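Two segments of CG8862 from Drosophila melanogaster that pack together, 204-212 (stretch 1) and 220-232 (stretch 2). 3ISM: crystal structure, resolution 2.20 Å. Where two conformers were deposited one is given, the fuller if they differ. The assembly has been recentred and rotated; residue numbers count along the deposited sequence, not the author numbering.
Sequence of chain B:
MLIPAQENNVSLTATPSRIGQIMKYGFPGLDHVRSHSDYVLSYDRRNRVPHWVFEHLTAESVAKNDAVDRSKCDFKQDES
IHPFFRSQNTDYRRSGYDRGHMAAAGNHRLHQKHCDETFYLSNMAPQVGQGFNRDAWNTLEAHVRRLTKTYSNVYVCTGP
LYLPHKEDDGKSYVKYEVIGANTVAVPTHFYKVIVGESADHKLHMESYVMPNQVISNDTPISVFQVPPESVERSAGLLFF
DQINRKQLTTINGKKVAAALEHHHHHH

Stretch 1, residues 204-212: HMESYVMPN
Stretch 2 220-232: PISVFQVPPESVE

A single beta bridge can anchor the link between a 3-10 turn and a helix to a strand, as 204-212 and 220-232 of CG8862 illustrate. Residues 204-211 are extended (Ser207 phi/psi -147/138, Tyr208 -131/146). The partner makes a 3-10 turn at 221-224, extends through Gln225 (-69/133) and Val226 (-136/147), and enters a helix at Pro228, with Pro227 as N-cap; strand and helix directions differ by 52°.

Backbone bonds set the register, with Tyr208 opposite Gln225 (CA to CA, 4.4 Å) and the segments there running in roughly opposing directions. Val209 N donates to Phe224 O (2.9 Å) and Val226 N to Ser207 O (3.1 Å), both nearly straight. Between these bonds, CA-H...O contacts join Tyr208 CA to Phe224 O (3.3 Å) and Gln225 CA to Ser207 O (3.4 Å). Ser207, chi1 p, adds a side-chain bond, OG to Val226 O (2.6 Å), just before the helix. Within the strand, Tyr208 OH donates to Glu206 OE1 (2.7 Å).

Apolar contacts fill the remainder. Met210 (m, t, p) lays CG, its C-H groups polarised by the neighbouring sulfur, over a face of the electron-rich Phe224 ring (chi1 m, chi2 -69°), 3.6 Å from Phe224 CG, a CH-pi contact; Pro211 CD lies 3.6 Å from Phe224 CE1. Val209 (t) meets two valines, also t, aliphatic groups at van der Waals distance: CB to Val226 CG2 and CG2 to Val231 CG2, each 3.7 Å. Tyr208 (m, chi2 -99°) brings CE1 to 3.4 Å from Gln225 CG.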

# COMPACT_ATOMS: atom_id res chain seq x y z
N HIS B 204 9.20 22.65 -18.69
CA HIS B 204 8.47 23.26 -17.58
C HIS B 204 7.64 22.21 -16.88
O HIS B 204 6.85 21.53 -17.51
CB HIS B 204 7.54 24.37 -18.08
CG HIS B 204 8.22 25.40 -18.91
ND1 HIS B 204 8.59 26.63 -18.42
CD2 HIS B 204 8.64 25.37 -20.20
CE1 HIS B 204 9.17 27.33 -19.38
NE2 HIS B 204 9.21 26.59 -20.47
N MET B 205 7.81 22.11 -15.57
CA MET B 205 7.06 21.13 -14.78
C MET B 205 5.98 21.75 -13.89
O MET B 205 6.17 22.81 -13.31
CB MET B 205 8.01 20.30 -13.92
CG MET B 205 7.32 19.26 -13.06
SD MET B 205 8.49 18.25 -12.18
CE MET B 205 9.05 17.14 -13.46
N GLU B 206 4.83 21.08 -13.81
CA GLU B 206 3.79 21.41 -12.85
C GLU B 206 3.42 20.14 -12.09
O GLU B 206 3.45 19.05 -12.65
CB GLU B 206 2.53 21.96 -13.55
CG GLU B 206 2.73 23.25 -14.32
CD GLU B 206 1.44 23.86 -14.86
OE1 GLU B 206 0.34 23.30 -14.64
OE2 GLU B 206 1.54 24.90 -15.53
N SER B 207 3.07 20.27 -10.81
CA SER B 207 2.57 19.12 -10.07
C SER B 207 1.54 19.54 -9.03
O SER B 207 1.73 20.53 -8.32
CB SER B 207 3.71 18.31 -9.43
OG SER B 207 4.54 19.13 -8.65
N TYR B 208 0.48 18.74 -8.94
CA TYR B 208 -0.69 19.03 -8.12
C TYR B 208 -1.03 17.80 -7.30
O TYR B 208 -0.85 16.68 -7.77
CB TYR B 208 -1.90 19.36 -9.00
CG TYR B 208 -1.70 20.54 -9.93
CD1 TYR B 208 -2.20 21.79 -9.60
CD2 TYR B 208 -1.02 20.39 -11.14
CE1 TYR B 208 -2.02 22.87 -10.44
CE2 TYR B 208 -0.83 21.46 -11.99
CZ TYR B 208 -1.34 22.69 -11.64
OH TYR B 208 -1.14 23.76 -12.47
N VAL B 209 -1.52 18.03 -6.08
CA VAL B 209 -2.11 16.97 -5.26
C VAL B 209 -3.47 17.48 -4.77
O VAL B 209 -3.54 18.52 -4.11
CB VAL B 209 -1.20 16.59 -4.07
CG1 VAL B 209 -1.96 15.80 -2.99
CG2 VAL B 209 0.03 15.82 -4.55
N MET B 210 -4.54 16.76 -5.10
CA MET B 210 -5.87 17.19 -4.66
C MET B 210 -6.50 16.10 -3.82
O MET B 210 -6.38 14.95 -4.17
CB MET B 210 -6.76 17.52 -5.86
CG MET B 210 -6.23 18.67 -6.72
SD MET B 210 -7.22 18.93 -8.21
CE MET B 210 -8.81 19.39 -7.54
N PRO B 211 -7.17 16.47 -2.72
CA PRO B 211 -7.77 15.45 -1.86
C PRO B 211 -9.03 14.88 -2.51
O PRO B 211 -9.77 15.61 -3.20
CB PRO B 211 -8.09 16.22 -0.58
CG PRO B 211 -8.37 17.65 -1.06
CD PRO B 211 -7.42 17.85 -2.22
N ASN B 212 -9.26 13.59 -2.31
CA ASN B 212 -10.42 12.91 -2.82
C ASN B 212 -11.63 13.22 -1.93
O ASN B 212 -12.11 12.38 -1.18
CB ASN B 212 -10.14 11.40 -2.89
CG ASN B 212 -11.21 10.61 -3.65
OD1 ASN B 212 -12.08 11.19 -4.29
ND2 ASN B 212 -11.12 9.26 -3.61
N PRO B 220 -9.31 27.75 -6.76
CA PRO B 220 -8.47 27.64 -7.95
C PRO B 220 -7.52 26.46 -7.80
O PRO B 220 -7.10 26.14 -6.68
CB PRO B 220 -7.69 28.96 -7.97
CG PRO B 220 -8.20 29.78 -6.83
CD PRO B 220 -8.90 28.86 -5.89
N ILE B 221 -7.20 25.80 -8.91
CA ILE B 221 -6.35 24.61 -8.87
C ILE B 221 -4.93 24.94 -8.42
O ILE B 221 -4.22 24.07 -7.94
CB ILE B 221 -6.31 23.87 -10.22
CG1 ILE B 221 -5.69 24.78 -11.29
CG2 ILE B 221 -7.71 23.36 -10.60
CD1 ILE B 221 -5.44 24.10 -12.61
N SER B 222 -4.53 26.20 -8.58
CA SER B 222 -3.22 26.68 -8.17
C SER B 222 -2.91 26.42 -6.69
O SER B 222 -1.76 26.19 -6.34
CB SER B 222 -3.08 28.18 -8.47
OG SER B 222 -3.92 28.96 -7.64
N VAL B 223 -3.94 26.42 -5.86
CA VAL B 223 -3.76 26.16 -4.43
C VAL B 223 -3.33 24.72 -4.14
O VAL B 223 -2.80 24.42 -3.06
CB VAL B 223 -5.02 26.52 -3.58
CG1 VAL B 223 -5.62 27.85 -4.04
CG2 VAL B 223 -6.05 25.40 -3.60
N PHE B 224 -3.51 23.84 -5.12
CA PHE B 224 -3.16 22.43 -4.96
C PHE B 224 -1.77 22.07 -5.48
O PHE B 224 -1.40 20.90 -5.50
CB PHE B 224 -4.22 21.57 -5.61
CG PHE B 224 -5.56 21.70 -4.97
CD1 PHE B 224 -5.79 21.21 -3.69
CD2 PHE B 224 -6.60 22.32 -5.65
CE1 PHE B 224 -7.03 21.34 -3.09
CE2 PHE B 224 -7.85 22.45 -5.07
CZ PHE B 224 -8.07 21.96 -3.79
N GLN B 225 -1.01 23.08 -5.88
CA GLN B 225 0.36 22.89 -6.34
C GLN B 225 1.27 22.48 -5.17
O GLN B 225 1.20 23.06 -4.10
CB GLN B 225 0.87 24.15 -7.04
CG GLN B 225 0.47 24.23 -8.52
CD GLN B 225 0.85 25.55 -9.19
OE1 GLN B 225 0.68 26.63 -8.64
NE2 GLN B 225 1.36 25.45 -10.43
N VAL B 226 2.08 21.44 -5.41
CA VAL B 226 2.98 20.85 -4.43
C VAL B 226 4.35 20.59 -5.11
O VAL B 226 4.37 20.30 -6.31
CB VAL B 226 2.41 19.47 -3.91
CG1 VAL B 226 3.18 18.97 -2.74
CG2 VAL B 226 0.95 19.59 -3.49
N PRO B 227 5.48 20.71 -4.37
CA PRO B 227 6.75 20.29 -4.96
C PRO B 227 6.70 18.84 -5.42
O PRO B 227 6.23 17.98 -4.68
CB PRO B 227 7.73 20.43 -3.79
CG PRO B 227 7.15 21.53 -2.96
CD PRO B 227 5.67 21.31 -3.03
N PRO B 228 7.20 18.56 -6.64
CA PRO B 228 7.14 17.21 -7.22
C PRO B 228 7.78 16.13 -6.34
O PRO B 228 7.29 15.01 -6.32
CB PRO B 228 7.90 17.35 -8.54
CG PRO B 228 8.67 18.63 -8.43
CD PRO B 228 7.84 19.52 -7.56
N GLU B 229 8.83 16.50 -5.62
CA GLU B 229 9.56 15.60 -4.73
C GLU B 229 8.68 15.11 -3.59
O GLU B 229 8.81 14.00 -3.11
CB GLU B 229 10.81 16.29 -4.17
CG GLU B 229 11.88 16.63 -5.21
CD GLU B 229 11.61 17.92 -5.98
OE1 GLU B 229 10.74 18.71 -5.54
OE2 GLU B 229 12.27 18.13 -7.02
N SER B 230 7.76 15.96 -3.15
CA SER B 230 6.84 15.52 -2.10
C SER B 230 5.81 14.54 -2.65
O SER B 230 5.39 13.62 -1.95
CB SER B 230 6.14 16.71 -1.45
OG SER B 230 5.25 17.27 -2.39
N VAL B 231 5.41 14.69 -3.92
CA VAL B 231 4.57 13.67 -4.58
C VAL B 231 5.33 12.34 -4.71
O VAL B 231 4.79 11.28 -4.45
CB VAL B 231 4.08 14.12 -6.00
CG1 VAL B 231 3.07 13.11 -6.57
CG2 VAL B 231 3.45 15.52 -5.99
N GLU B 232 6.60 12.42 -5.14
CA GLU B 232 7.46 11.26 -5.28
C GLU B 232 7.63 10.51 -3.97
O GLU B 232 7.49 9.30 -3.91
CB GLU B 232 8.83 11.70 -5.83
CG GLU B 232 8.73 12.13 -7.30
CD GLU B 232 10.03 12.57 -7.91
OE1 GLU B 232 10.84 13.21 -7.22
OE2 GLU B 232 10.25 12.28 -9.11